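Local structure of signal recognition particle 54 kDa protein (Aeropyrum pernix, 7EPK) at residues Arg168-Glu171 against Asp172-Arg176; Lys202-Ala205 against Ser206-Pro210. The protein is the SRP54 subunit of an archaeal signal recognition particle, joining a helical bundle, a P-loop GTPase-type domain and a signal peptide binding domain. All coordinates share one frame; numbering follows the deposited sequence.

Contact 1 of 2, residues Arg168-Glu171 against Asp172-Arg176; sequences RGLE and DLLSR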
loop_
_atom_site.group_PDB
_atom_site.type_symbol
_atom_site.label_atom_id
_atom_site.label_comp_id
_atom_site.label_asym_id
_atom_site.label_seq_id
_atom_site.Cartn_x
_atom_site.Cartn_y
_atom_site.Cartn_z
ATOM N N ARG A 168 22.950 -22.015 -19.806
ATOM C CA ARG A 168 22.654 -23.462 -19.818
ATOM C C ARG A 168 21.545 -23.703 -18.783
ATOM O O ARG A 168 20.527 -24.332 -19.151
ATOM C CB ARG A 168 23.945 -24.258 -19.608
ATOM C CG ARG A 168 24.023 -25.576 -20.373
ATOM C CD ARG A 168 25.449 -26.108 -20.334
ATOM N NE ARG A 168 26.400 -25.214 -21.011
ATOM C CZ ARG A 168 27.537 -24.728 -20.503
ATOM N NH1 ARG A 168 27.927 -25.049 -19.278
ATOM N NH2 ARG A 168 28.300 -23.939 -21.246
ATOM N N GLY A 169 21.712 -23.190 -17.556
ATOM C CA GLY A 169 20.747 -23.345 -16.440
ATOM C C GLY A 169 19.367 -22.794 -16.789
ATOM O O GLY A 169 18.341 -23.350 -16.316
ATOM N N LEU A 170 19.337 -21.735 -17.600
ATOM C CA LEU A 170 18.093 -21.123 -18.098
ATOM C C LEU A 170 17.422 -22.126 -19.031
ATOM O O LEU A 170 16.253 -22.474 -18.793
ATOM C CB LEU A 170 18.418 -19.813 -18.817
ATOM C CG LEU A 170 17.193 -19.009 -19.248
ATOM C CD1 LEU A 170 16.283 -18.799 -18.063
ATOM C CD2 LEU A 170 17.563 -17.667 -19.865
ATOM N N GLU A 171 18.145 -22.605 -20.040
ATOM C CA GLU A 171 17.569 -23.533 -21.044
ATOM C C GLU A 171 17.079 -24.795 -20.321
ATOM O O GLU A 171 15.938 -25.236 -20.592
ATOM C CB GLU A 171 18.550 -23.759 -22.192
ATOM C CG GLU A 171 18.443 -22.685 -23.274
ATOM C CD GLU A 171 17.032 -22.366 -23.772
ATOM O OE1 GLU A 171 16.195 -23.321 -23.904
ATOM O OE2 GLU A 171 16.754 -21.155 -24.005
ATOM N N ASP A 172 17.851 -25.310 -19.373
ATOM C CA ASP A 172 17.523 -26.599 -18.711
ATOM C C ASP A 172 16.147 -26.495 -18.050
ATOM O O ASP A 172 15.323 -27.409 -18.255
ATOM C CB ASP A 172 18.555 -26.985 -17.655
ATOM C CG ASP A 172 18.140 -28.248 -16.928
ATOM O OD1 ASP A 172 18.338 -29.340 -17.517
ATOM O OD2 ASP A 172 17.583 -28.128 -15.808
ATOM N N LEU A 173 15.943 -25.403 -17.300
ATOM C CA LEU A 173 14.777 -25.137 -16.422
ATOM C C LEU A 173 13.556 -24.733 -17.254
ATOM O O LEU A 173 12.443 -25.134 -16.912
ATOM C CB LEU A 173 15.167 -24.037 -15.437
ATOM C CG LEU A 173 16.141 -24.454 -14.333
ATOM C CD1 LEU A 173 16.587 -23.237 -13.532
ATOM C CD2 LEU A 173 15.520 -25.508 -13.409
ATOM N N LEU A 174 13.740 -23.962 -18.314
ATOM C CA LEU A 174 12.642 -23.684 -19.275
ATOM C C LEU A 174 12.137 -25.006 -19.875
ATOM O O LEU A 174 10.904 -25.152 -19.960
ATOM C CB LEU A 174 13.130 -22.692 -20.336
ATOM C CG LEU A 174 12.819 -21.219 -20.044
ATOM C CD1 LEU A 174 12.379 -20.985 -18.609
ATOM C CD2 LEU A 174 14.005 -20.331 -20.362
ATOM N N SER A 175 13.046 -25.934 -20.223
ATOM C CA SER A 175 12.769 -27.286 -20.793
ATOM C C SER A 175 11.888 -28.101 -19.848
ATOM O O SER A 175 11.070 -28.887 -20.369
ATOM C CB SER A 175 14.030 -28.036 -21.062
ATOM O OG SER A 175 14.757 -27.400 -22.091
ATOM N N ARG A 176 12.074 -27.917 -18.532
ATOM C CA ARG A 176 11.405 -28.669 -17.435
ATOM C C ARG A 176 10.207 -27.857 -16.908
ATOM O O ARG A 176 9.742 -28.139 -15.768
ATOM C CB ARG A 176 12.448 -28.981 -16.353
ATOM C CG ARG A 176 13.671 -29.732 -16.876
ATOM C CD ARG A 176 14.944 -29.559 -16.061
ATOM N NE ARG A 176 14.775 -30.112 -14.724
ATOM C CZ ARG A 176 15.581 -29.891 -13.686
ATOM N NH1 ARG A 176 16.657 -29.122 -13.803
ATOM N NH2 ARG A 176 15.286 -30.440 -12.520
#

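Contact 2 of 2, residues Lys202-Ala205 against Ser206-Pro210; sequences KAIA and SKVRP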
loop_
_atom_site.group_PDB
_atom_site.type_symbol
_atom_site.label_atom_id
_atom_site.label_comp_id
_atom_site.label_asym_id
_atom_site.label_seq_id
_atom_site.Cartn_x
_atom_site.Cartn_y
_atom_site.Cartn_z
ATOM N N LYS A 202 27.233 -8.108 -16.434
ATOM C CA LYS A 202 26.900 -7.564 -17.776
ATOM C C LYS A 202 26.914 -8.677 -18.829
ATOM O O LYS A 202 26.173 -8.569 -19.806
ATOM C CB LYS A 202 27.906 -6.465 -18.125
ATOM C CG LYS A 202 27.809 -5.897 -19.537
ATOM C CD LYS A 202 28.651 -4.638 -19.743
ATOM C CE LYS A 202 28.330 -3.520 -18.763
ATOM N NZ LYS A 202 29.068 -2.269 -19.069
ATOM N N ALA A 203 27.792 -9.666 -18.690
ATOM C CA ALA A 203 27.994 -10.736 -19.695
ATOM C C ALA A 203 26.889 -11.775 -19.484
ATOM O O ALA A 203 26.179 -12.096 -20.451
ATOM C CB ALA A 203 29.392 -11.325 -19.579
ATOM N N ILE A 204 26.739 -12.239 -18.242
ATOM C CA ILE A 204 25.617 -13.122 -17.816
ATOM C C ILE A 204 24.312 -12.507 -18.310
ATOM O O ILE A 204 23.525 -13.230 -18.933
ATOM C CB ILE A 204 25.581 -13.317 -16.290
ATOM C CG1 ILE A 204 26.775 -14.138 -15.801
ATOM C CG2 ILE A 204 24.251 -13.930 -15.861
ATOM C CD1 ILE A 204 27.053 -13.968 -14.327
ATOM N N ALA A 205 24.116 -11.217 -18.037
ATOM C CA ALA A 205 22.880 -10.485 -18.392
ATOM C C ALA A 205 22.654 -10.604 -19.900
ATOM O O ALA A 205 21.513 -10.886 -20.314
ATOM C CB ALA A 205 22.958 -9.056 -17.946
ATOM N N SER A 206 23.710 -10.456 -20.693
ATOM C CA SER A 206 23.615 -10.434 -22.174
ATOM C C SER A 206 23.157 -11.807 -22.682
ATOM O O SER A 206 22.262 -11.846 -23.562
ATOM C CB SER A 206 24.909 -10.004 -22.807
ATOM O OG SER A 206 24.683 -9.564 -24.138
ATOM N N LYS A 207 23.734 -12.886 -22.151
ATOM C CA LYS A 207 23.365 -14.273 -22.541
ATOM C C LYS A 207 21.948 -14.603 -22.035
ATOM O O LYS A 207 21.203 -15.296 -22.758
ATOM C CB LYS A 207 24.378 -15.284 -21.989
ATOM C CG LYS A 207 25.803 -15.150 -22.515
ATOM C CD LYS A 207 25.923 -15.172 -24.029
ATOM C CE LYS A 207 27.326 -15.465 -24.519
ATOM N NZ LYS A 207 27.427 -16.836 -25.076
ATOM N N VAL A 208 21.581 -14.133 -20.839
ATOM C CA VAL A 208 20.365 -14.606 -20.126
ATOM C C VAL A 208 19.140 -13.793 -20.552
ATOM O O VAL A 208 18.069 -14.402 -20.631
ATOM C CB VAL A 208 20.585 -14.595 -18.609
ATOM C CG1 VAL A 208 19.315 -14.933 -17.860
ATOM C CG2 VAL A 208 21.680 -15.572 -18.205
ATOM N N ARG A 209 19.297 -12.493 -20.817
ATOM C CA ARG A 209 18.205 -11.520 -21.115
ATOM C C ARG A 209 17.203 -11.467 -19.955
ATOM O O ARG A 209 16.032 -11.799 -20.101
ATOM C CB ARG A 209 17.548 -11.865 -22.457
ATOM C CG ARG A 209 18.046 -11.005 -23.612
ATOM C CD ARG A 209 17.514 -11.488 -24.928
ATOM N NE ARG A 209 16.122 -11.791 -24.714
ATOM C CZ ARG A 209 15.469 -12.859 -25.145
ATOM N NH1 ARG A 209 16.058 -13.786 -25.874
ATOM N NH2 ARG A 209 14.186 -12.968 -24.865
ATOM N N PRO A 210 17.606 -11.002 -18.753
ATOM C CA PRO A 210 16.732 -11.079 -17.585
ATOM C C PRO A 210 15.564 -10.079 -17.670
ATOM O O PRO A 210 15.735 -8.982 -18.210
ATOM C CB PRO A 210 17.669 -10.790 -16.401
ATOM C CG PRO A 210 18.774 -9.962 -16.998
ATOM C CD PRO A 210 18.882 -10.343 -18.458
#

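Contact 1 of 2, residues Arg168-Glu171 against Asp172-Arg176
The C-terminal turns of helix 162-175, in the P-loop NTPase-type domain, bring Leu-170 against Leu-174 and Glu-171 against Ser-175, each pair one helical turn apart. The leucines meet through methyl groups, Leu-170 CD1 lying 3.6 Å from Leu-174 CD2, with the two side chains crossing at a slant. Leu-170 holds CG anti to its own nitrogen (chi1 -174°), which carries its branch forward to Leu-174. Both leucines also rest on Val-181 of strand 180-184, where Leu-173 joins them. The backbone bonds continue the helix: Leu-174 N to Leu-170 O at 3.0 Å and Asp-172 N to Arg-168 O at 2.9 Å. The bond from Leu-173 N to Gly-169 O is weak, and the Leu-173 side chain lies beside that same oxygen.

On the exposed side, Glu-171 O accepts two bonds from one residue, from Ser-175 N at 3.0 Å and from Ser-175 OG at 2.9 Å. They arrive from opposite faces of the carbonyl plane, the hydroxyl standing 40° out of it. With chi1 at -66°, OG sits beside its own nitrogen and folds back over the preceding turn. Asp-172 OD2 and Arg-176 NH1 pair as a salt bridge, but are modelled implausibly close (2.4 Å), so its exact geometry is doubtful. The chemistry therefore divides by face: hydrocarbon seats the helix on the sheet, whereas the serine hydroxyl holds its last turn and the arginines reach outward, Arg-176 to Phe-154 O of edge strand 153-156 and Arg-168 to Glu-157 just beyond it.

Contact 2 of 2, residues Lys202-Ala205 against Ser206-Pro210
Ala-205 O is gripped by two backbone amides where helix 194-208 runs out: Arg-209 N binds it at 2.8 Å, and Val-208 N adds a weak bond at 3.3 Å. Pro-210 CD closes over the same oxygen, and the proline ring also approaches the methyl group of Ala-205, with CD 4.3 Å from CB. At Arg-209 the chain leaves helical geometry with a positive phi of 58°, and Pro-210 comes back over the last turn.

Val-208 N belongs mainly to Ile-204 O, at 2.9 Å, and Lys-207 N binds Ala-203 O. One residue earlier, Ser-206 N reaches Lys-202 O from above the carbonyl plane, 44° out of it, while the next two bonds lie close to the direction of their carbonyls. On the buried face Ile-204 and Val-208 run alongside each other, their CG2 methyls meeting at 3.8 Å. Ile-204 places that methyl anti to its nitrogen, and Val-208 places its own beside the nitrogen, where it also packs on Ile-204 O. Both side chains touch Ala-166 of helix 162-175, and Lys-207 forms a salt bridge with Glu-164 of that helix. Ile-204 and Pro-210 meet Leu-100 of strand 97-102. This is a helix C-terminus turning through a residue of positive phi into the next parallel strand, 212-218, as in the alpha/beta sheet of P-loop NTPases.

Contacts 1 and 2 are the C-terminal turns of two helices that pack together on the same sheet, their centres 15 Å apart. They touch where Leu-170 CD2 packs on Val-208 O, so one leucine serves both its own helix and the neighbouring helix end. Each combines a buried apolar face with an exposed polar one. Contact 1 lies toward the edge strand 153-156 and relies on a serine hydroxyl and arginines reaching toward that edge, whereas contact 2 lies against the central strand 97-102 and finishes with backbone amides and a proline. In contact 2 the side chain of Ile-204 is about 12 Å from the bound magnesium ion.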